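Local coordinates for protein steroid delta-isomerase (Pseudomonas aeruginosa, PDB 3MSO) that probably acts as a steroid delta-isomerase of the NTF2-like superfamily, though its actual substrate is not established, at residues B[70-75]-B[84-89]. Sequence-based numbering, arbitrary orientation.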
loop_
_atom_site.group_PDB
_atom_site.type_symbol
_atom_site.label_atom_id
_atom_site.label_comp_id
_atom_site.label_asym_id
_atom_site.label_seq_id
_atom_site.Cartn_x
_atom_site.Cartn_y
_atom_site.Cartn_z
ATOM N N ALA B 70 -10.903 20.504 4.028
ATOM C CA ALA B 70 -11.534 21.318 5.050
ATOM C C ALA B 70 -10.964 20.956 6.408
ATOM O O ALA B 70 -10.820 19.791 6.713
ATOM C CB ALA B 70 -13.042 21.088 5.031
ATOM N N TYR B 71 -10.650 21.951 7.215
ATOM C CA TYR B 71 -10.163 21.734 8.584
ATOM C C TYR B 71 -11.352 21.653 9.531
ATOM O O TYR B 71 -12.384 22.270 9.279
ATOM C CB TYR B 71 -9.212 22.855 9.026
ATOM C CG TYR B 71 -7.777 22.658 8.569
ATOM C CD1 TYR B 71 -7.109 21.448 8.789
ATOM C CD2 TYR B 71 -7.072 23.689 7.961
ATOM C CE1 TYR B 71 -5.778 21.280 8.414
ATOM C CE2 TYR B 71 -5.737 23.535 7.594
ATOM C CZ TYR B 71 -5.091 22.333 7.834
ATOM O OH TYR B 71 -3.786 22.172 7.454
ATOM N N HIS B 72 -11.238 20.834 10.568
ATOM C CA HIS B 72 -12.301 20.670 11.548
ATOM C C HIS B 72 -11.779 20.983 12.947
ATOM O O HIS B 72 -11.490 22.149 13.199
ATOM C CB HIS B 72 -12.973 19.308 11.387
ATOM C CG HIS B 72 -13.590 19.171 10.031
ATOM N ND1 HIS B 72 -14.678 19.938 9.658
ATOM C CD2 HIS B 72 -13.205 18.420 8.977
ATOM C CE1 HIS B 72 -14.937 19.608 8.408
ATOM N NE2 HIS B 72 -14.080 18.702 7.956
ATOM N N ARG B 73 -11.583 19.987 13.815
ATOM C CA ARG B 73 -11.054 20.202 15.159
ATOM C C ARG B 73 -9.582 20.550 15.142
ATOM O O ARG B 73 -8.808 20.051 14.312
ATOM C CB ARG B 73 -11.254 18.953 16.054
ATOM C CG ARG B 73 -12.687 18.757 16.534
ATOM C CD ARG B 73 -12.839 17.453 17.271
ATOM N NE ARG B 73 -12.738 16.303 16.367
ATOM C CZ ARG B 73 -12.953 15.050 16.743
ATOM N NH1 ARG B 73 -13.288 14.775 17.998
ATOM N NH2 ARG B 73 -12.853 14.065 15.868
ATOM N N GLN B 74 -9.193 21.403 16.087
ATOM C CA GLN B 74 -7.814 21.825 16.288
ATOM C C GLN B 74 -7.523 21.618 17.758
ATOM O O GLN B 74 -8.243 22.124 18.625
ATOM C CB GLN B 74 -7.606 23.288 15.861
ATOM C CG GLN B 74 -7.910 23.473 14.383
ATOM C CD GLN B 74 -7.518 24.794 13.827
ATOM O OE1 GLN B 74 -6.668 25.494 14.371
ATOM N NE2 GLN B 74 -8.118 25.134 12.703
ATOM N N LEU B 75 -6.504 20.827 18.030
ATOM C CA LEU B 75 -6.115 20.442 19.371
ATOM C C LEU B 75 -4.660 20.799 19.628
ATOM O O LEU B 75 -3.806 20.610 18.760
ATOM C CB LEU B 75 -6.321 18.914 19.543
ATOM C CG LEU B 75 -7.685 18.328 19.098
ATOM C CD1 LEU B 75 -7.604 17.724 17.692
ATOM C CD2 LEU B 75 -8.201 17.325 20.099
ATOM N N VAL B 84 -2.634 19.497 16.495
ATOM C CA VAL B 84 -3.245 18.512 15.608
ATOM C C VAL B 84 -4.388 19.237 14.902
ATOM O O VAL B 84 -5.277 19.802 15.562
ATOM C CB VAL B 84 -3.690 17.185 16.287
ATOM C CG1 VAL B 84 -4.736 16.451 15.442
ATOM C CG2 VAL B 84 -2.490 16.286 16.552
ATOM N N LEU B 85 -4.306 19.279 13.565
ATOM C CA LEU B 85 -5.328 19.893 12.712
ATOM C C LEU B 85 -6.052 18.775 11.987
ATOM O O LEU B 85 -5.474 18.145 11.091
ATOM C CB LEU B 85 -4.725 20.906 11.703
ATOM C CG LEU B 85 -3.715 21.910 12.253
ATOM C CD1 LEU B 85 -3.041 22.661 11.138
ATOM C CD2 LEU B 85 -4.362 22.842 13.291
ATOM N N GLU B 86 -7.277 18.471 12.446
ATOM C CA GLU B 86 -8.142 17.435 11.876
ATOM C C GLU B 86 -8.715 17.968 10.568
ATOM O O GLU B 86 -9.171 19.122 10.527
ATOM C CB GLU B 86 -9.288 17.099 12.856
ATOM C CG GLU B 86 -10.353 16.187 12.274
ATOM C CD GLU B 86 -11.623 16.060 13.077
ATOM O OE1 GLU B 86 -12.146 17.087 13.562
ATOM O OE2 GLU B 86 -12.127 14.924 13.178
ATOM N N PHE B 87 -8.716 17.135 9.507
ATOM C CA PHE B 87 -9.283 17.527 8.227
ATOM C C PHE B 87 -10.082 16.428 7.555
ATOM O O PHE B 87 -9.886 15.231 7.826
ATOM C CB PHE B 87 -8.196 18.077 7.259
ATOM C CG PHE B 87 -7.141 17.083 6.797
ATOM C CD1 PHE B 87 -7.389 16.219 5.730
ATOM C CD2 PHE B 87 -5.891 17.035 7.410
ATOM C CE1 PHE B 87 -6.419 15.310 5.303
ATOM C CE2 PHE B 87 -4.919 16.112 6.982
ATOM C CZ PHE B 87 -5.202 15.245 5.948
ATOM N N SER B 88 -10.942 16.847 6.619
ATOM C CA SER B 88 -11.692 16.010 5.692
ATOM C C SER B 88 -11.200 16.435 4.319
ATOM O O SER B 88 -10.774 17.572 4.145
ATOM C CB SER B 88 -13.185 16.257 5.813
ATOM O OG SER B 88 -13.487 17.635 5.678
ATOM N N ALA B 89 -11.204 15.515 3.358
ATOM C CA ALA B 89 -10.761 15.740 1.974
ATOM C C ALA B 89 -11.281 14.585 1.113
ATOM O O ALA B 89 -11.922 13.660 1.632
ATOM C CB ALA B 89 -9.223 15.805 1.909
#
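E86 OE1 is gripped twice by R73: the backbone N gives a hydrogen bond of 3.0 Å to the anti lone pair of OE1, and NE gives another to the same atom. R73 NH2 meets the second oxygen, E86 OE2, at 2.9 Å, so the guanidinium binds the carboxylate side-on. Both oxygens lie in the guanidinium plane, but the two flat groups are turned 44° apart, and the side-chain nitrogens arrive from above the carboxylate plane. E86 suits its buried place because its chain, with CG anti to the backbone N (chi1 171°), reaches across to the partner strand; K97 forms a salt bridge with OE2, which would probably keep the acid ionised. The bend at chi3 (-70°) of R73 helps bring its head over E86.

What opens this backbone N-H to a side chain is a beta bulge. H72 N bonds E86 O, and E86 N bonds R73 O, so H72 and R73 together stand opposite E86, and the register slips by one between the pairs Y71-F87 and Q74-L85. H72 NE2 lies 2.6 Å from S88 OG, a short side chain that meets the edge of the imidazole in a hydrogen bond.

Y71 CE1 lies 3.5 Å from the CB methylene of L85, met obliquely; an aliphatic side chain suits apolar contact with the ring, while the Y71 hydroxyl bonds D100 and W18. On the face with A70 and S88, L75 and V84 lie side by side, CD1 of L75 3.9 Å from CG1 of V84; both are buried, and their aliphatic side chains make apolar contact there. The whole is a bulged antiparallel hairpin, strands 69-77 and 82-91, at the edge of one chain's sheet in an NTF2-like fold, which the second subunit extends by pairing antiparallel with L75.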